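Local coordinates for cobalamin biosynthesis protein CobN (Mycobacterium tuberculosis, PDB 7C6O) that is the large, catalytic subunit of cobaltochelatase, which probably inserts cobalt into hydrogenobyrinic acid a,c-diamide during cobalamin biosynthesis, at residues 698-710 with 800-812. Numbering follows the deposited sequence.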
loop_
_atom_site.group_PDB
_atom_site.type_symbol
_atom_site.label_atom_id
_atom_site.label_comp_id
_atom_site.label_asym_id
_atom_site.label_seq_id
_atom_site.Cartn_x
_atom_site.Cartn_y
_atom_site.Cartn_z
ATOM N N ARG A 698 -13.929 -11.067 14.298
ATOM C CA ARG A 698 -12.752 -11.305 15.118
ATOM C C ARG A 698 -13.164 -11.781 16.505
ATOM O O ARG A 698 -14.173 -11.340 17.063
ATOM C CB ARG A 698 -11.877 -10.056 15.202
ATOM C CG ARG A 698 -12.478 -8.859 15.903
ATOM C CD ARG A 698 -11.477 -7.716 15.836
ATOM N NE ARG A 698 -11.976 -6.453 16.371
ATOM C CZ ARG A 698 -12.793 -5.639 15.712
ATOM N NH1 ARG A 698 -13.226 -5.972 14.504
ATOM N NH2 ARG A 698 -13.186 -4.497 16.265
ATOM N N ASP A 699 -12.381 -12.710 17.044
ATOM C CA ASP A 699 -12.639 -13.392 18.305
ATOM C C ASP A 699 -11.487 -13.155 19.271
ATOM O O ASP A 699 -11.117 -14.023 20.067
ATOM C CB ASP A 699 -12.875 -14.881 18.071
ATOM C CG ASP A 699 -13.485 -15.569 19.271
ATOM O OD1 ASP A 699 -14.393 -14.980 19.893
ATOM O OD2 ASP A 699 -13.057 -16.698 19.587
ATOM N N GLY A 700 -10.914 -11.965 19.205
ATOM C CA GLY A 700 -9.749 -11.574 19.963
ATOM C C GLY A 700 -8.881 -10.662 19.124
ATOM O O GLY A 700 -9.283 -10.193 18.060
ATOM N N LEU A 701 -7.675 -10.401 19.620
ATOM C CA LEU A 701 -6.695 -9.605 18.900
ATOM C C LEU A 701 -5.409 -10.405 18.785
ATOM O O LEU A 701 -5.107 -11.245 19.636
ATOM C CB LEU A 701 -6.422 -8.269 19.600
ATOM C CG LEU A 701 -7.626 -7.340 19.773
ATOM C CD1 LEU A 701 -7.249 -6.122 20.599
ATOM C CD2 LEU A 701 -8.161 -6.923 18.416
ATOM N N HIS A 702 -4.649 -10.144 17.727
ATOM C CA HIS A 702 -3.391 -10.849 17.547
ATOM C C HIS A 702 -2.339 -10.300 18.500
ATOM O O HIS A 702 -2.275 -9.094 18.752
ATOM C CB HIS A 702 -2.892 -10.734 16.106
ATOM C CG HIS A 702 -1.617 -11.481 15.859
ATOM N ND1 HIS A 702 -1.519 -12.848 16.009
ATOM C CD2 HIS A 702 -0.386 -11.052 15.497
ATOM C CE1 HIS A 702 -0.283 -13.231 15.740
ATOM N NE2 HIS A 702 0.426 -12.161 15.428
ATOM N N ILE A 703 -1.524 -11.201 19.040
ATOM C CA ILE A 703 -0.349 -10.846 19.828
ATOM C C ILE A 703 0.877 -11.268 19.034
ATOM O O ILE A 703 0.972 -12.421 18.594
ATOM C CB ILE A 703 -0.368 -11.507 21.216
ATOM C CG1 ILE A 703 -1.576 -11.030 22.021
ATOM C CG2 ILE A 703 0.921 -11.200 21.974
ATOM C CD1 ILE A 703 -1.679 -11.678 23.386
ATOM N N LEU A 704 1.799 -10.328 18.837
ATOM C CA LEU A 704 2.973 -10.563 18.006
ATOM C C LEU A 704 3.700 -11.829 18.441
ATOM O O LEU A 704 4.004 -12.010 19.623
ATOM C CB LEU A 704 3.904 -9.351 18.096
ATOM C CG LEU A 704 4.643 -8.870 16.849
ATOM C CD1 LEU A 704 3.669 -8.636 15.710
ATOM C CD2 LEU A 704 5.401 -7.589 17.168
ATOM N N GLY A 705 3.951 -12.719 17.481
ATOM C CA GLY A 705 4.679 -13.945 17.734
ATOM C C GLY A 705 3.869 -15.084 18.313
ATOM O O GLY A 705 4.435 -16.156 18.564
ATOM N N GLN A 706 2.569 -14.904 18.520
ATOM C CA GLN A 706 1.725 -15.897 19.182
ATOM C C GLN A 706 0.840 -16.570 18.135
ATOM O O GLN A 706 -0.175 -16.009 17.713
ATOM C CB GLN A 706 0.897 -15.237 20.281
ATOM C CG GLN A 706 -0.086 -16.154 20.980
ATOM C CD GLN A 706 -0.841 -15.437 22.080
ATOM O OE1 GLN A 706 -2.055 -15.248 21.995
ATOM N NE2 GLN A 706 -0.122 -15.026 23.118
ATOM N N ASN A 707 1.232 -17.773 17.709
ATOM C CA ASN A 707 0.415 -18.498 16.745
ATOM C C ASN A 707 -0.789 -19.126 17.446
ATOM O O ASN A 707 -0.659 -19.656 18.552
ATOM C CB ASN A 707 1.237 -19.579 16.041
ATOM C CG ASN A 707 1.988 -20.470 17.010
ATOM O OD1 ASN A 707 2.678 -19.988 17.908
ATOM N ND2 ASN A 707 1.851 -21.780 16.835
ATOM N N PRO A 708 -1.972 -19.066 16.832
ATOM C CA PRO A 708 -3.164 -19.629 17.476
ATOM C C PRO A 708 -3.047 -21.131 17.678
ATOM O O PRO A 708 -2.446 -21.851 16.876
ATOM C CB PRO A 708 -4.292 -19.282 16.498
ATOM C CG PRO A 708 -3.789 -18.078 15.768
ATOM C CD PRO A 708 -2.312 -18.304 15.621
ATOM N N THR A 709 -3.632 -21.595 18.778
ATOM C CA THR A 709 -3.636 -23.000 19.155
ATOM C C THR A 709 -5.040 -23.398 19.586
ATOM O O THR A 709 -5.910 -22.551 19.808
ATOM C CB THR A 709 -2.644 -23.283 20.292
ATOM O OG1 THR A 709 -2.972 -22.464 21.421
ATOM C CG2 THR A 709 -1.218 -22.990 19.850
ATOM N N GLY A 710 -5.252 -24.707 19.699
ATOM C CA GLY A 710 -6.490 -25.213 20.269
ATOM C C GLY A 710 -7.711 -24.761 19.494
ATOM O O GLY A 710 -7.746 -24.800 18.259
ATOM N N ARG A 800 2.156 -23.100 7.223
ATOM C CA ARG A 800 2.332 -21.668 7.003
ATOM C C ARG A 800 1.844 -20.862 8.200
ATOM O O ARG A 800 2.484 -19.880 8.594
ATOM C CB ARG A 800 1.608 -21.246 5.727
ATOM C CG ARG A 800 2.232 -21.825 4.468
ATOM C CD ARG A 800 1.352 -21.595 3.252
ATOM N NE ARG A 800 1.953 -22.153 2.045
ATOM C CZ ARG A 800 2.792 -21.493 1.256
ATOM N NH1 ARG A 800 3.130 -20.241 1.543
ATOM N NH2 ARG A 800 3.294 -22.081 0.178
ATOM N N LEU A 801 0.716 -21.261 8.793
ATOM C CA LEU A 801 0.266 -20.625 10.029
ATOM C C LEU A 801 1.334 -20.714 11.110
ATOM O O LEU A 801 1.515 -19.776 11.895
ATOM C CB LEU A 801 -1.036 -21.261 10.517
ATOM C CG LEU A 801 -2.343 -20.641 10.027
ATOM C CD1 LEU A 801 -3.545 -21.408 10.574
ATOM C CD2 LEU A 801 -2.407 -19.173 10.426
ATOM N N ALA A 802 2.064 -21.832 11.156
ATOM C CA ALA A 802 3.104 -22.013 12.163
ATOM C C ALA A 802 4.182 -20.941 12.084
ATOM O O ALA A 802 4.857 -20.683 13.087
ATOM C CB ALA A 802 3.736 -23.400 12.024
ATOM N N GLY A 803 4.354 -20.305 10.922
ATOM C CA GLY A 803 5.335 -19.244 10.786
ATOM C C GLY A 803 5.039 -18.021 11.630
ATOM O O GLY A 803 5.928 -17.188 11.831
ATOM N N THR A 804 3.806 -17.897 12.130
ATOM C CA THR A 804 3.450 -16.772 12.989
ATOM C C THR A 804 4.329 -16.713 14.233
ATOM O O THR A 804 4.625 -15.623 14.734
ATOM C CB THR A 804 1.971 -16.868 13.372
ATOM O OG1 THR A 804 1.167 -16.691 12.200
ATOM C CG2 THR A 804 1.596 -15.811 14.400
ATOM N N ALA A 805 4.776 -17.868 14.732
ATOM C CA ALA A 805 5.616 -17.895 15.922
ATOM C C ALA A 805 6.996 -17.286 15.700
ATOM O O ALA A 805 7.745 -17.144 16.672
ATOM C CB ALA A 805 5.763 -19.334 16.424
ATOM N N THR A 806 7.350 -16.925 14.465
ATOM C CA THR A 806 8.642 -16.317 14.168
ATOM C C THR A 806 8.578 -14.799 14.054
ATOM O O THR A 806 9.598 -14.176 13.743
ATOM C CB THR A 806 9.223 -16.888 12.866
ATOM O OG1 THR A 806 8.531 -16.328 11.742
ATOM C CG2 THR A 806 9.088 -18.403 12.830
ATOM N N GLU A 807 7.414 -14.192 14.302
ATOM C CA GLU A 807 7.248 -12.759 14.062
ATOM C C GLU A 807 8.202 -11.932 14.916
ATOM O O GLU A 807 8.834 -10.988 14.426
ATOM C CB GLU A 807 5.800 -12.349 14.329
ATOM C CG GLU A 807 4.824 -12.775 13.247
ATOM C CD GLU A 807 3.379 -12.650 13.690
ATOM O OE1 GLU A 807 3.140 -12.260 14.855
ATOM O OE2 GLU A 807 2.483 -12.949 12.874
ATOM N N ILE A 808 8.310 -12.262 16.202
ATOM C CA ILE A 808 9.201 -11.507 17.076
ATOM C C ILE A 808 10.655 -11.826 16.751
ATOM O O ILE A 808 11.522 -10.943 16.786
ATOM C CB ILE A 808 8.860 -11.784 18.550
ATOM C CG1 ILE A 808 7.530 -11.118 18.916
ATOM C CG2 ILE A 808 9.967 -11.290 19.461
ATOM C CD1 ILE A 808 7.120 -11.312 20.361
ATOM N N GLU A 809 10.943 -13.082 16.405
ATOM C CA GLU A 809 12.296 -13.435 15.989
ATOM C C GLU A 809 12.724 -12.622 14.774
ATOM O O GLU A 809 13.884 -12.206 14.674
ATOM C CB GLU A 809 12.387 -14.932 15.696
ATOM C CG GLU A 809 13.800 -15.422 15.403
ATOM C CD GLU A 809 14.796 -14.992 16.469
ATOM O OE1 GLU A 809 15.783 -14.307 16.123
ATOM O OE2 GLU A 809 14.585 -15.327 17.653
ATOM N N GLN A 810 11.795 -12.364 13.848
ATOM C CA GLN A 810 12.149 -11.601 12.655
ATOM C C GLN A 810 12.357 -10.124 12.970
ATOM O O GLN A 810 13.153 -9.460 12.298
ATOM C CB GLN A 810 11.083 -11.780 11.574
ATOM C CG GLN A 810 11.104 -13.147 10.897
ATOM C CD GLN A 810 12.338 -13.367 10.029
ATOM O OE1 GLN A 810 13.061 -12.426 9.701
ATOM N NE2 GLN A 810 12.580 -14.615 9.653
ATOM N N VAL A 811 11.657 -9.591 13.976
ATOM C CA VAL A 811 11.961 -8.240 14.442
ATOM C C VAL A 811 13.375 -8.186 15.007
ATOM O O VAL A 811 14.129 -7.240 14.751
ATOM C CB VAL A 811 10.919 -7.773 15.477
ATOM C CG1 VAL A 811 11.350 -6.456 16.108
ATOM C CG2 VAL A 811 9.548 -7.633 14.829
ATOM N N LEU A 812 13.762 -9.212 15.773
ATOM C CA LEU A 812 15.121 -9.269 16.303
ATOM C C LEU A 812 16.147 -9.423 15.186
ATOM O O LEU A 812 17.222 -8.815 15.240
ATOM C CB LEU A 812 15.242 -10.413 17.308
ATOM C CG LEU A 812 14.382 -10.285 18.568
ATOM C CD1 LEU A 812 14.581 -11.476 19.496
ATOM C CD2 LEU A 812 14.694 -8.985 19.289
HETATM O O HOH W 1 6.864 -17.404 19.428
#
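Gly705 comes within 4.4 Å of Ala805, CA to CA, where a type II beta turn, Ile703 to Gln706, rests on the 3-10 segment 803-806 that leads into helix 807-815. The pairing illustrates how one buried carboxylate can tie a loop to a helix start, here in a protein of the CobN/magnesium chelatase family. Gly705, at positive phi in the turn, lets the backbones close in: its CA meets Thr804 O in a CA-H...O contact, and Ala805 CA returns another to Gly705 O. One water donates to both Gly705 O and Ala805 O, bridging the two backbones.

Glu807 reaches the turn with its chain extended beyond CG, and its OE1 accepts two nearly straight bonds. His702 NE2 donates at 2.8 Å, in the plane of its ring, to the syn lone pair; ring and carboxylate planes stand 78° apart. Gly705 N donates from the anti side, also at 2.8 Å but 28° out of the carboxylate plane. OE2 is held by Thr838 OG1 and Leu613 N; with partners on both oxygens, the carboxylate is probably held against rotation. The nearly parallel ring of His612 meets that of His702.

Thr804 has OG1 beside its backbone N (chi1 -66°), which sets the CG2 methyl 3.5 Å from His702 CE1, at the ring edge. Asn707 CB lies 3.9 Å from Thr804 CB, while the CD1 methyl of Ile808 comes within 3.3 Å of Leu704 O.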